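Local coordinates for putative YfrE protein (Vibrio parahaemolyticus RIMD 2210633, PDB 3BEE), which is of unknown function but, as a TPR-containing fragment related to the cytochrome c biogenesis proteins CcmH/CycH, probably mediates protein-protein contacts in cytochrome c maturation, at residues W66-L70 / I82-I86; A13-Y18 / L48-D52; V4-A10 / L38-A44. One frame throughout, in Å; residues are numbered along the deposited sequence.

Interaction 1: residues W66-L70 / I82-I86; sequences WVLLL and IIESI
Both segments are helical, and their short axes run nearly antiparallel at 155° (signed crossing -155°), 10.1 Å apart at closest approach; the register is set by Trp-66 and Ile-82, whose CA atoms lie 6.4 Å apart. Helix 79-92 thus packs on helix 59-70 as the terminal helix of a TPR-type array of antiparallel helices, joined to it by a loop. No hydrogen bond crosses. Trp-66 (chi1 m) leaves its backbone toward the partner and is wedged between helices, touching Ala-50, Asn-51 and Phe-54 of helix 43-55 as well. Its CB meets Ile-82 CG2 and Ile-86 CG1, both at 3.7 Å. Leu-70 (m, t) sits among three isoleucines: CD2 to Ile-82 CG2 3.6 Å, CD1 to Ile-83 CG1 3.9 Å and CD1 to Ile-86 CD1 3.6 Å. Leu-69 CD2 reaches Ile-82 CD1 at 3.5 Å. Ser-85, its OG hydrogen-bonded to Thr-81 O, makes a CH-pi contact over the indole face: CB stands 3.5 Å from the centroid of the Trp-66 six-membered ring, 9° off the normal.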
ATOM      1  N   TRP A  66       7.251  -1.586   0.944  1.00 35.73           N
ATOM      2  CA  TRP A  66       7.783  -0.695  -0.101  1.00 35.95           C
ATOM      3  C   TRP A  66       8.853  -1.389  -0.941  1.00 35.92           C
ATOM      4  O   TRP A  66       8.906  -1.192  -2.150  1.00 36.48           O
ATOM      5  CB  TRP A  66       8.330   0.611   0.500  1.00 35.48           C
ATOM      6  CG  TRP A  66       7.266   1.607   0.882  1.00 35.96           C
ATOM      7  CD1 TRP A  66       6.141   1.964   0.134  1.00 36.14           C
ATOM      8  CD2 TRP A  66       7.209   2.395   2.091  1.00 34.69           C
ATOM      9  NE1 TRP A  66       5.405   2.919   0.823  1.00 35.78           N
ATOM     10  CE2 TRP A  66       6.034   3.202   2.014  1.00 35.69           C
ATOM     11  CE3 TRP A  66       8.041   2.509   3.216  1.00 35.21           C
ATOM     12  CZ2 TRP A  66       5.663   4.109   3.046  1.00 35.54           C
ATOM     13  CZ3 TRP A  66       7.688   3.393   4.233  1.00 37.10           C
ATOM     14  CH2 TRP A  66       6.490   4.181   4.151  1.00 35.09           C
ATOM     15  N   VAL A  67       9.692  -2.208  -0.307  1.00 35.47           N
ATOM     16  CA  VAL A  67      10.754  -2.902  -1.023  1.00 35.14           C
ATOM     17  C   VAL A  67      10.125  -3.940  -1.974  1.00 35.78           C
ATOM     18  O   VAL A  67      10.591  -4.119  -3.097  1.00 36.18           O
ATOM     19  CB  VAL A  67      11.782  -3.535  -0.058  1.00 34.78           C
ATOM     20  CG1 VAL A  67      12.797  -4.433  -0.826  1.00 34.73           C
ATOM     21  CG2 VAL A  67      12.535  -2.457   0.728  1.00 34.39           C
ATOM     22  N   LEU A  68       9.052  -4.583  -1.518  1.00 36.39           N
ATOM     23  CA  LEU A  68       8.253  -5.488  -2.332  1.00 37.31           C
ATOM     24  C   LEU A  68       7.616  -4.746  -3.519  1.00 36.64           C
ATOM     25  O   LEU A  68       7.686  -5.204  -4.651  1.00 37.29           O
ATOM     26  CB  LEU A  68       7.191  -6.209  -1.470  1.00 37.30           C
ATOM     27  CG  LEU A  68       6.314  -7.252  -2.174  1.00 37.66           C
ATOM     28  CD1 LEU A  68       7.106  -8.506  -2.604  1.00 39.63           C
ATOM     29  CD2 LEU A  68       5.136  -7.677  -1.301  1.00 39.98           C
ATOM     30  N   LEU A  69       7.038  -3.585  -3.260  1.00 36.60           N
ATOM     31  CA  LEU A  69       6.480  -2.750  -4.329  1.00 36.58           C
ATOM     32  C   LEU A  69       7.535  -2.392  -5.390  1.00 36.29           C
ATOM     33  O   LEU A  69       7.231  -2.384  -6.584  1.00 36.69           O
ATOM     34  CB  LEU A  69       5.836  -1.479  -3.740  1.00 36.83           C
ATOM     35  CG  LEU A  69       5.223  -0.439  -4.695  1.00 36.46           C
ATOM     36  CD1 LEU A  69       4.270  -1.089  -5.740  1.00 35.32           C
ATOM     37  CD2 LEU A  69       4.501   0.627  -3.897  1.00 35.98           C
ATOM     38  N   LEU A  70       8.764  -2.108  -4.953  1.00 35.02           N
ATOM     39  CA  LEU A  70       9.856  -1.744  -5.860  1.00 34.53           C
ATOM     40  C   LEU A  70      10.171  -2.839  -6.874  1.00 35.18           C
ATOM     41  O   LEU A  70      10.756  -2.555  -7.918  1.00 35.34           O
ATOM     42  CB  LEU A  70      11.120  -1.360  -5.079  1.00 33.04           C
ATOM     43  CG  LEU A  70      11.055  -0.042  -4.281  1.00 33.09           C
ATOM     44  CD1 LEU A  70      12.336   0.166  -3.403  1.00 29.73           C
ATOM     45  CD2 LEU A  70      10.877   1.119  -5.260  1.00 31.72           C
ATOM     46  N   ILE A  82       8.895   6.349  -3.232  1.00 36.90           N
ATOM     47  CA  ILE A  82       8.911   5.119  -2.441  1.00 36.13           C
ATOM     48  C   ILE A  82      10.214   5.004  -1.641  1.00 36.11           C
ATOM     49  O   ILE A  82      10.200   4.705  -0.454  1.00 36.14           O
ATOM     50  CB  ILE A  82       8.701   3.908  -3.341  1.00 36.06           C
ATOM     51  CG1 ILE A  82       7.253   3.900  -3.862  1.00 36.14           C
ATOM     52  CG2 ILE A  82       9.014   2.601  -2.596  1.00 35.48           C
ATOM     53  CD1 ILE A  82       7.009   2.867  -5.006  1.00 36.48           C
ATOM     54  N   ILE A  83      11.336   5.256  -2.297  1.00 35.19           N
ATOM     55  CA  ILE A  83      12.634   5.145  -1.627  1.00 35.43           C
ATOM     56  C   ILE A  83      12.862   6.276  -0.587  1.00 35.95           C
ATOM     57  O   ILE A  83      13.559   6.059   0.408  1.00 35.68           O
ATOM     58  CB  ILE A  83      13.777   5.067  -2.650  1.00 34.80           C
ATOM     59  CG1 ILE A  83      13.656   3.782  -3.489  1.00 34.17           C
ATOM     60  CG2 ILE A  83      15.164   5.120  -1.971  1.00 35.57           C
ATOM     61  CD1 ILE A  83      14.472   3.849  -4.747  1.00 34.59           C
ATOM     62  N   GLU A  84      12.300   7.467  -0.828  1.00 35.43           N
ATOM     63  CA  GLU A  84      12.275   8.517   0.198  1.00 36.83           C
ATOM     64  C   GLU A  84      11.469   8.065   1.443  1.00 36.42           C
ATOM     65  O   GLU A  84      11.872   8.335   2.588  1.00 36.87           O
ATOM     66  CB  GLU A  84      11.736   9.848  -0.376  1.00 36.77           C
ATOM     67  CG  GLU A  84      12.756  10.563  -1.371  1.00 38.47           C
ATOM     68  CD  GLU A  84      12.169  11.755  -2.158  1.00 39.31           C
ATOM     69  OE1 GLU A  84      10.917  11.881  -2.251  1.00 42.36           O
ATOM     70  OE2 GLU A  84      12.973  12.573  -2.687  1.00 42.18           O
ATOM     71  N   SER A  85      10.352   7.374   1.213  1.00 35.59           N
ATOM     72  CA  SER A  85       9.561   6.787   2.294  1.00 35.74           C
ATOM     73  C   SER A  85      10.364   5.751   3.091  1.00 35.48           C
ATOM     74  O   SER A  85      10.319   5.754   4.339  1.00 34.96           O
ATOM     75  CB  SER A  85       8.279   6.155   1.760  1.00 35.58           C
ATOM     76  OG  SER A  85       7.460   7.147   1.151  1.00 34.76           O
ATOM     77  N   ILE A  86      11.066   4.868   2.372  1.00 35.25           N
ATOM     78  CA  ILE A  86      11.908   3.839   2.987  1.00 35.23           C
ATOM     79  C   ILE A  86      12.943   4.526   3.847  1.00 36.64           C
ATOM     80  O   ILE A  86      13.192   4.125   5.002  1.00 36.79           O
ATOM     81  CB  ILE A  86      12.618   2.957   1.922  1.00 35.59           C
ATOM     82  CG1 ILE A  86      11.627   1.958   1.309  1.00 34.09           C
ATOM     83  CG2 ILE A  86      13.883   2.235   2.511  1.00 33.31           C
ATOM     84  CD1 ILE A  86      12.135   1.276   0.068  1.00 35.51           C
TER

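Interaction 2: residues A13-Y18 / L48-D52; sequences ATTLYY and LIAND. With EDO (1,2-ethanediol), chain D.
Leu-48 (t, p) pushes its isobutyl end as a knob into a hole formed by Ala-13, Thr-14, Tyr-17 and Tyr-18. Its CD2 lies 3.8 Å from Thr-14 CA and 4.1 Å from Ala-13 CB; its CD1 is 3.7 Å from Tyr-17 CD2 and 3.6 Å from Tyr-18 CE2. The same CD1 makes an off-centre CH-pi contact with Tyr-17, 4.1 Å from the ring centroid and 29° off the normal. Both segments are helical, their axes 11.6 Å apart and inclined by only 20°, with Thr-14 CA and Leu-48 CA 6.7 Å apart. A near-parallel pair of this kind is what TPR repeats give: helix A of one repeat (6-18) packs on helix A of the next (43-55), with helix 26-38 lying between them in sequence and touching Ala-13 through Leu-31 and Leu-32. Beyond the knob, Tyr-17 (chi1 t) donates a very short hydrogen bond from OH to Asp-52 OD1, 2.5 Å, with Asp-52 also at chi1 t; Asp-52 OD2 has a long, weak ion pair with Arg-58. Tyr-18 (chi1 m) receives a weak hydrogen bond at OH from Asn-51 ND2, 3.5 Å. Asn-51 OD1 accepts a hydrogen bond of 2.7 Å from O1 of a 1,2-ethanediol, probably from the crystallisation liquor.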
ATOM      1  N   ALA A  13     -10.830   0.719  -0.890  1.00 34.28           N
ATOM      2  CA  ALA A  13     -10.179   0.421   0.390  1.00 34.98           C
ATOM      3  C   ALA A  13      -9.601   1.684   1.013  1.00 35.65           C
ATOM      4  O   ALA A  13      -9.718   1.888   2.222  1.00 37.26           O
ATOM      5  CB  ALA A  13      -9.088  -0.620   0.222  1.00 34.73           C
ATOM      6  N   THR A  14      -8.977   2.527   0.191  1.00 36.44           N
ATOM      7  CA  THR A  14      -8.321   3.760   0.633  1.00 35.65           C
ATOM      8  C   THR A  14      -9.370   4.729   1.192  1.00 36.26           C
ATOM      9  O   THR A  14      -9.154   5.342   2.238  1.00 36.38           O
ATOM     10  CB  THR A  14      -7.564   4.423  -0.537  1.00 35.73           C
ATOM     11  OG1 THR A  14      -6.593   3.511  -1.058  1.00 35.62           O
ATOM     12  CG2 THR A  14      -6.880   5.755  -0.111  1.00 34.67           C
ATOM     13  N   THR A  15     -10.498   4.880   0.498  1.00 36.67           N
ATOM     14  CA  THR A  15     -11.574   5.728   1.005  1.00 37.86           C
ATOM     15  C   THR A  15     -12.079   5.243   2.378  1.00 38.89           C
ATOM     16  O   THR A  15     -12.186   6.027   3.317  1.00 38.78           O
ATOM     17  CB  THR A  15     -12.754   5.830   0.020  1.00 38.02           C
ATOM     18  OG1 THR A  15     -12.303   6.406  -1.209  1.00 38.73           O
ATOM     19  CG2 THR A  15     -13.822   6.727   0.589  1.00 36.81           C
ATOM     20  N   LEU A  16     -12.386   3.953   2.491  1.00 39.70           N
ATOM     21  CA  LEU A  16     -12.863   3.403   3.755  1.00 40.99           C
ATOM     22  C   LEU A  16     -11.827   3.541   4.868  1.00 41.61           C
ATOM     23  O   LEU A  16     -12.200   3.783   6.011  1.00 42.77           O
ATOM     24  CB  LEU A  16     -13.273   1.947   3.614  1.00 41.21           C
ATOM     25  CG  LEU A  16     -14.438   1.634   2.690  1.00 42.38           C
ATOM     26  CD1 LEU A  16     -14.272   0.197   2.319  1.00 43.15           C
ATOM     27  CD2 LEU A  16     -15.796   1.898   3.320  1.00 43.15           C
ATOM     28  N   TYR A  17     -10.542   3.417   4.526  1.00 41.00           N
ATOM     29  CA  TYR A  17      -9.458   3.611   5.480  1.00 41.01           C
ATOM     30  C   TYR A  17      -9.341   5.047   6.032  1.00 41.81           C
ATOM     31  O   TYR A  17      -9.550   5.251   7.246  1.00 41.36           O
ATOM     32  CB  TYR A  17      -8.115   3.209   4.855  1.00 38.92           C
ATOM     33  CG  TYR A  17      -6.932   3.274   5.812  1.00 37.34           C
ATOM     34  CD1 TYR A  17      -6.641   2.202   6.651  1.00 35.42           C
ATOM     35  CD2 TYR A  17      -6.085   4.393   5.851  1.00 36.17           C
ATOM     36  CE1 TYR A  17      -5.540   2.237   7.501  1.00 36.95           C
ATOM     37  CE2 TYR A  17      -4.981   4.448   6.709  1.00 34.91           C
ATOM     38  CZ  TYR A  17      -4.724   3.374   7.541  1.00 37.15           C
ATOM     39  OH  TYR A  17      -3.660   3.392   8.405  1.00 37.14           O
ATOM     40  N   TYR A  18      -8.941   6.006   5.162  1.00 42.44           N
ATOM     41  CA  TYR A  18      -8.602   7.426   5.575  1.00 42.44           C
ATOM     42  C   TYR A  18      -9.751   8.210   6.144  1.00 42.89           C
ATOM     43  O   TYR A  18      -9.556   9.122   6.995  1.00 43.06           O
ATOM     44  CB  TYR A  18      -7.924   8.274   4.466  1.00 42.17           C
ATOM     45  CG  TYR A  18      -6.481   7.869   4.269  1.00 43.23           C
ATOM     46  CD1 TYR A  18      -5.521   8.117   5.257  1.00 43.88           C
ATOM     47  CD2 TYR A  18      -6.091   7.158   3.135  1.00 45.04           C
ATOM     48  CE1 TYR A  18      -4.172   7.697   5.099  1.00 45.13           C
ATOM     49  CE2 TYR A  18      -4.771   6.720   2.963  1.00 45.34           C
ATOM     50  CZ  TYR A  18      -3.819   7.001   3.945  1.00 45.21           C
ATOM     51  OH  TYR A  18      -2.552   6.561   3.771  1.00 44.05           O
ATOM     52  N   LEU A  48      -1.146   1.666   0.313  1.00 33.93           N
ATOM     53  CA  LEU A  48      -1.994   1.776   1.513  1.00 33.17           C
ATOM     54  C   LEU A  48      -1.468   0.916   2.669  1.00 33.20           C
ATOM     55  O   LEU A  48      -1.424   1.355   3.820  1.00 33.30           O
ATOM     56  CB  LEU A  48      -3.472   1.416   1.217  1.00 32.13           C
ATOM     57  CG  LEU A  48      -4.477   1.652   2.361  1.00 32.88           C
ATOM     58  CD1 LEU A  48      -4.518   3.122   2.750  1.00 35.18           C
ATOM     59  CD2 LEU A  48      -5.927   1.184   2.047  1.00 31.27           C
ATOM     60  N   ILE A  49      -1.108  -0.322   2.359  1.00 33.18           N
ATOM     61  CA  ILE A  49      -0.601  -1.255   3.358  1.00 32.98           C
ATOM     62  C   ILE A  49       0.673  -0.713   4.037  1.00 33.69           C
ATOM     63  O   ILE A  49       0.779  -0.720   5.291  1.00 34.39           O
ATOM     64  CB  ILE A  49      -0.364  -2.656   2.718  1.00 32.67           C
ATOM     65  CG1 ILE A  49      -1.717  -3.331   2.364  1.00 31.48           C
ATOM     66  CG2 ILE A  49       0.508  -3.567   3.641  1.00 33.33           C
ATOM     67  CD1 ILE A  49      -1.611  -4.496   1.335  1.00 31.95           C
ATOM     68  N   ALA A  50       1.625  -0.251   3.223  1.00 33.93           N
ATOM     69  CA  ALA A  50       2.880   0.376   3.733  1.00 35.00           C
ATOM     70  C   ALA A  50       2.592   1.599   4.581  1.00 35.39           C
ATOM     71  O   ALA A  50       3.207   1.781   5.613  1.00 36.32           O
ATOM     72  CB  ALA A  50       3.810   0.787   2.574  1.00 33.27           C
ATOM     73  N   ASN A  51       1.697   2.466   4.103  1.00 36.21           N
ATOM     74  CA  ASN A  51       1.368   3.691   4.802  1.00 36.75           C
ATOM     75  C   ASN A  51       0.734   3.350   6.118  1.00 36.35           C
ATOM     76  O   ASN A  51       1.044   3.973   7.105  1.00 37.24           O
ATOM     77  CB  ASN A  51       0.388   4.564   3.976  1.00 37.81           C
ATOM     78  CG  ASN A  51       1.071   5.248   2.804  1.00 40.53           C
ATOM     79  OD1 ASN A  51       2.291   5.240   2.714  1.00 43.78           O
ATOM     80  ND2 ASN A  51       0.281   5.867   1.907  1.00 41.46           N
ATOM     81  N   ASP A  52      -0.165   2.364   6.130  1.00 35.43           N
ATOM     82  CA  ASP A  52      -0.783   1.933   7.377  1.00 34.89           C
ATOM     83  C   ASP A  52       0.245   1.427   8.416  1.00 34.97           C
ATOM     84  O   ASP A  52       0.162   1.762   9.602  1.00 34.61           O
ATOM     85  CB  ASP A  52      -1.842   0.846   7.124  1.00 34.01           C
ATOM     86  CG  ASP A  52      -2.426   0.298   8.424  1.00 35.72           C
ATOM     87  OD1 ASP A  52      -3.050   1.087   9.155  1.00 33.23           O
ATOM     88  OD2 ASP A  52      -2.265  -0.917   8.721  1.00 38.31           O
TER
HETATM   89  C1  EDO D 302       4.245   8.109   4.450  1.00 54.97           C
HETATM   90  O1  EDO D 302       3.343   6.981   4.424  1.00 57.19           O
HETATM   91  C2  EDO D 302       5.619   7.731   3.909  1.00 51.14           C
HETATM   92  O2  EDO D 302       6.601   8.575   4.520  1.00 52.14           O

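Interaction 3: residues V4-A10 / L38-A44; sequences VTATQLA and LEPYNEA
Three waters lie along this contact, and each links the start of helix 6-18 to the 38-44 segment. Water 1 accepts from Ala-6 N (2.9 Å) and donates to Glu-39 OE2 (2.7 Å); water 3 joins Thr-7 OG1 (2.9 Å) to the same Glu-39 OE2 (2.9 Å); water 2 lies 3.2 Å from Thr-7 OG1 and accepts from Ala-44 N at 3.0 Å. One direct hydrogen bond spans the segments, from Asn-42 ND2 to Thr-7 OG1, 3.0 Å, with Thr-7 at chi1 m. Asn-42 ND2 also donates to Glu-39 OE1 at 2.9 Å, so this amide ties its own turn to the facing helix. Residues 4 and 5 are extended and residues 6-10 helical. Thr-5 (chi1 p) and Gln-8 form a capping box, Gln-8 N to Thr-5 OG1 and Thr-5 N to Gln-8 OE1 both 3.2 Å. In the other segment Glu-39 (phi/psi -135/95) leaves the helical conformation of Leu-38, a type I turn runs from Glu-39 to Asn-42, closed by Asn-42 N to Glu-39 O at 2.9 Å, and Asn-42 (chi1 t) caps helix 43-55 through OD1 to Ala-45 N. This is the inter-repeat turn of a TPR array, with Pro-40 within it, facing the start of the preceding repeat's helix A. Ala-6, Ala-10 and Ala-44 leave room for the close approach: Ala-6 CB is 3.9 Å from Leu-38 CB, Ala-10 CB is 3.7 Å from Ala-44 CB, and the matching CA pairs are 5.7 and 5.8 Å apart. Leu-38 CD1 extends to Leu-9 CD1 at 4.0 Å.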
ATOM      1  N   VAL A   4     -14.297  -4.510 -12.338  1.00 49.13           N
ATOM      2  CA  VAL A   4     -13.591  -3.534 -11.525  1.00 47.58           C
ATOM      3  C   VAL A   4     -12.087  -3.849 -11.538  1.00 45.84           C
ATOM      4  O   VAL A   4     -11.681  -4.996 -11.533  1.00 45.20           O
ATOM      5  CB  VAL A   4     -14.196  -3.548 -10.089  1.00 47.78           C
ATOM      6  CG1 VAL A   4     -13.497  -2.599  -9.176  1.00 48.14           C
ATOM      7  CG2 VAL A   4     -15.678  -3.187 -10.152  1.00 49.27           C
ATOM      8  N   THR A   5     -11.253  -2.829 -11.590  1.00 44.69           N
ATOM      9  CA  THR A   5      -9.821  -3.073 -11.659  1.00 43.65           C
ATOM     10  C   THR A   5      -9.252  -3.162 -10.242  1.00 42.84           C
ATOM     11  O   THR A   5      -9.920  -2.769  -9.286  1.00 42.45           O
ATOM     12  CB  THR A   5      -9.113  -1.989 -12.455  1.00 43.59           C
ATOM     13  OG1 THR A   5      -9.280  -0.743 -11.777  1.00 43.58           O
ATOM     14  CG2 THR A   5      -9.710  -1.896 -13.879  1.00 43.36           C
ATOM     15  N   ALA A   6      -8.034  -3.688 -10.123  1.00 42.17           N
ATOM     16  CA  ALA A   6      -7.346  -3.804  -8.840  1.00 42.37           C
ATOM     17  C   ALA A   6      -7.194  -2.434  -8.181  1.00 42.51           C
ATOM     18  O   ALA A   6      -7.327  -2.293  -6.955  1.00 42.89           O
ATOM     19  CB  ALA A   6      -5.985  -4.466  -9.030  1.00 41.95           C
ATOM     20  N   THR A   7      -6.914  -1.428  -9.008  1.00 42.50           N
ATOM     21  CA  THR A   7      -6.730  -0.056  -8.537  1.00 41.59           C
ATOM     22  C   THR A   7      -8.052   0.520  -8.043  1.00 41.42           C
ATOM     23  O   THR A   7      -8.081   1.197  -7.029  1.00 42.07           O
ATOM     24  CB  THR A   7      -6.062   0.834  -9.629  1.00 42.55           C
ATOM     25  OG1 THR A   7      -4.808   0.246 -10.020  1.00 42.11           O
ATOM     26  CG2 THR A   7      -5.797   2.248  -9.100  1.00 41.19           C
ATOM     27  N   GLN A   8      -9.154   0.201  -8.723  1.00 40.88           N
ATOM     28  CA  GLN A   8     -10.478   0.595  -8.247  1.00 39.82           C
ATOM     29  C   GLN A   8     -10.866  -0.051  -6.899  1.00 39.06           C
ATOM     30  O   GLN A   8     -11.467   0.596  -6.051  1.00 38.89           O
ATOM     31  CB  GLN A   8     -11.536   0.356  -9.331  1.00 39.60           C
ATOM     32  CG  GLN A   8     -11.413   1.381 -10.469  1.00 39.28           C
ATOM     33  CD  GLN A   8     -12.269   1.092 -11.683  1.00 40.61           C
ATOM     34  OE1 GLN A   8     -12.742  -0.032 -11.893  1.00 39.36           O
ATOM     35  NE2 GLN A   8     -12.457   2.119 -12.516  1.00 39.58           N
ATOM     36  N   LEU A   9     -10.525  -1.325  -6.718  1.00 38.20           N
ATOM     37  CA  LEU A   9     -10.697  -2.010  -5.444  1.00 37.18           C
ATOM     38  C   LEU A   9      -9.843  -1.354  -4.336  1.00 36.18           C
ATOM     39  O   LEU A   9     -10.327  -1.114  -3.227  1.00 36.63           O
ATOM     40  CB  LEU A   9     -10.368  -3.509  -5.608  1.00 37.63           C
ATOM     41  CG  LEU A   9     -11.331  -4.339  -6.506  1.00 36.65           C
ATOM     42  CD1 LEU A   9     -10.813  -5.766  -6.663  1.00 38.43           C
ATOM     43  CD2 LEU A   9     -12.728  -4.371  -5.961  1.00 34.94           C
ATOM     44  N   ALA A  10      -8.595  -1.020  -4.659  1.00 35.56           N
ATOM     45  CA  ALA A  10      -7.682  -0.392  -3.711  1.00 34.79           C
ATOM     46  C   ALA A  10      -8.125   1.013  -3.404  1.00 34.63           C
ATOM     47  O   ALA A  10      -7.934   1.475  -2.287  1.00 35.37           O
ATOM     48  CB  ALA A  10      -6.295  -0.373  -4.246  1.00 34.90           C
ATOM     49  N   LEU A  38      -5.752  -9.718  -8.090  1.00 40.72           N
ATOM     50  CA  LEU A  38      -5.714  -9.275  -9.492  1.00 40.66           C
ATOM     51  C   LEU A  38      -4.340  -8.765  -9.942  1.00 40.81           C
ATOM     52  O   LEU A  38      -3.866  -9.143 -11.018  1.00 41.06           O
ATOM     53  CB  LEU A  38      -6.777  -8.204  -9.749  1.00 40.43           C
ATOM     54  CG  LEU A  38      -8.242  -8.656  -9.685  1.00 40.83           C
ATOM     55  CD1 LEU A  38      -9.083  -7.414  -9.826  1.00 42.34           C
ATOM     56  CD2 LEU A  38      -8.582  -9.688 -10.793  1.00 40.07           C
ATOM     57  N   GLU A  39      -3.711  -7.910  -9.133  1.00 39.99           N
ATOM     58  CA  GLU A  39      -2.406  -7.329  -9.463  1.00 40.07           C
ATOM     59  C   GLU A  39      -1.503  -7.390  -8.237  1.00 39.83           C
ATOM     60  O   GLU A  39      -1.584  -6.509  -7.387  1.00 39.83           O
ATOM     61  CB  GLU A  39      -2.543  -5.862  -9.881  1.00 39.86           C
ATOM     62  CG  GLU A  39      -3.235  -5.594 -11.208  1.00 40.23           C
ATOM     63  CD  GLU A  39      -3.342  -4.105 -11.501  1.00 40.24           C
ATOM     64  OE1 GLU A  39      -2.465  -3.340 -11.036  1.00 42.44           O
ATOM     65  OE2 GLU A  39      -4.284  -3.695 -12.210  1.00 40.54           O
ATOM     66  N   PRO A  40      -0.657  -8.436  -8.130  1.00 39.63           N
ATOM     67  CA  PRO A  40       0.194  -8.657  -6.951  1.00 39.34           C
ATOM     68  C   PRO A  40       1.105  -7.488  -6.594  1.00 39.06           C
ATOM     69  O   PRO A  40       1.537  -7.392  -5.437  1.00 39.20           O
ATOM     70  CB  PRO A  40       1.040  -9.876  -7.353  1.00 39.73           C
ATOM     71  CG  PRO A  40       0.189 -10.601  -8.355  1.00 39.22           C
ATOM     72  CD  PRO A  40      -0.474  -9.503  -9.138  1.00 39.74           C
ATOM     73  N   TYR A  41       1.383  -6.611  -7.555  1.00 38.33           N
ATOM     74  CA  TYR A  41       2.236  -5.436  -7.300  1.00 38.87           C
ATOM     75  C   TYR A  41       1.467  -4.120  -7.459  1.00 38.09           C
ATOM     76  O   TYR A  41       2.037  -3.069  -7.743  1.00 37.29           O
ATOM     77  CB  TYR A  41       3.532  -5.488  -8.154  1.00 39.90           C
ATOM     78  CG  TYR A  41       4.442  -6.623  -7.720  1.00 40.74           C
ATOM     79  CD1 TYR A  41       5.360  -6.442  -6.679  1.00 42.13           C
ATOM     80  CD2 TYR A  41       4.339  -7.889  -8.302  1.00 41.39           C
ATOM     81  CE1 TYR A  41       6.170  -7.486  -6.238  1.00 41.59           C
ATOM     82  CE2 TYR A  41       5.149  -8.945  -7.879  1.00 42.88           C
ATOM     83  CZ  TYR A  41       6.061  -8.732  -6.846  1.00 43.58           C
ATOM     84  OH  TYR A  41       6.869  -9.765  -6.415  1.00 43.57           O
ATOM     85  N   ASN A  42       0.154  -4.185  -7.257  1.00 37.59           N
ATOM     86  CA  ASN A  42      -0.668  -2.994  -7.374  1.00 37.24           C
ATOM     87  C   ASN A  42      -0.162  -1.878  -6.457  1.00 37.16           C
ATOM     88  O   ASN A  42      -0.003  -2.076  -5.257  1.00 36.02           O
ATOM     89  CB  ASN A  42      -2.124  -3.293  -7.077  1.00 36.53           C
ATOM     90  CG  ASN A  42      -3.004  -2.127  -7.379  1.00 35.92           C
ATOM     91  OD1 ASN A  42      -3.259  -1.293  -6.508  1.00 35.01           O
ATOM     92  ND2 ASN A  42      -3.457  -2.031  -8.629  1.00 32.02           N
ATOM     93  N   GLU A  43       0.091  -0.716  -7.054  1.00 37.22           N
ATOM     94  CA  GLU A  43       0.701   0.399  -6.375  1.00 37.15           C
ATOM     95  C   GLU A  43      -0.221   0.977  -5.335  1.00 35.63           C
ATOM     96  O   GLU A  43       0.187   1.174  -4.218  1.00 34.78           O
ATOM     97  CB  GLU A  43       1.094   1.491  -7.373  1.00 37.14           C
ATOM     98  CG  GLU A  43       1.969   2.617  -6.729  1.00 39.88           C
ATOM     99  CD  GLU A  43       2.721   3.466  -7.789  1.00 41.22           C
ATOM    100  OE1 GLU A  43       2.490   3.256  -9.017  1.00 43.08           O
ATOM    101  OE2 GLU A  43       3.537   4.336  -7.377  1.00 45.06           O
ATOM    102  N   ALA A  44      -1.467   1.255  -5.705  1.00 35.04           N
ATOM    103  CA  ALA A  44      -2.447   1.790  -4.753  1.00 34.92           C
ATOM    104  C   ALA A  44      -2.607   0.900  -3.498  1.00 35.15           C
ATOM    105  O   ALA A  44      -2.661   1.406  -2.383  1.00 34.99           O
ATOM    106  CB  ALA A  44      -3.774   2.025  -5.428  1.00 33.89           C
TER
HETATM  107  O   HOH W   1      -6.748  -4.859 -12.505  1.00 45.13           O
HETATM  108  O   HOH W   2      -2.222   1.430  -8.597  1.00 49.30           O
HETATM  109  O   HOH W   3      -5.847  -1.220 -12.254  1.00 50.24           O

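In the fold
Interactions 2 and 3 lie on the same helix pair, 6-18 with 43-55, their centres about 13 Å apart: interaction 3 joins the N-terminal ends, and interaction 2 lies further along the helices. Interaction 1 adds the next layer, its centre about 16 Å from that of interaction 2 and about 17 Å from that of interaction 3. Helix 43-55 and the turn before it connect the layers. Trp-66 NE1 is 3.2 Å from Ala-50 CB, Leu-68 O is 3.2 Å from Tyr-41 CE1, and Leu-69 CD1 lies 3.9 Å from Glu-43 CA. The 1,2-ethanediol hydrogen-bonded to Asn-51 is near Ser-85 too, at the junction of interactions 1 and 2.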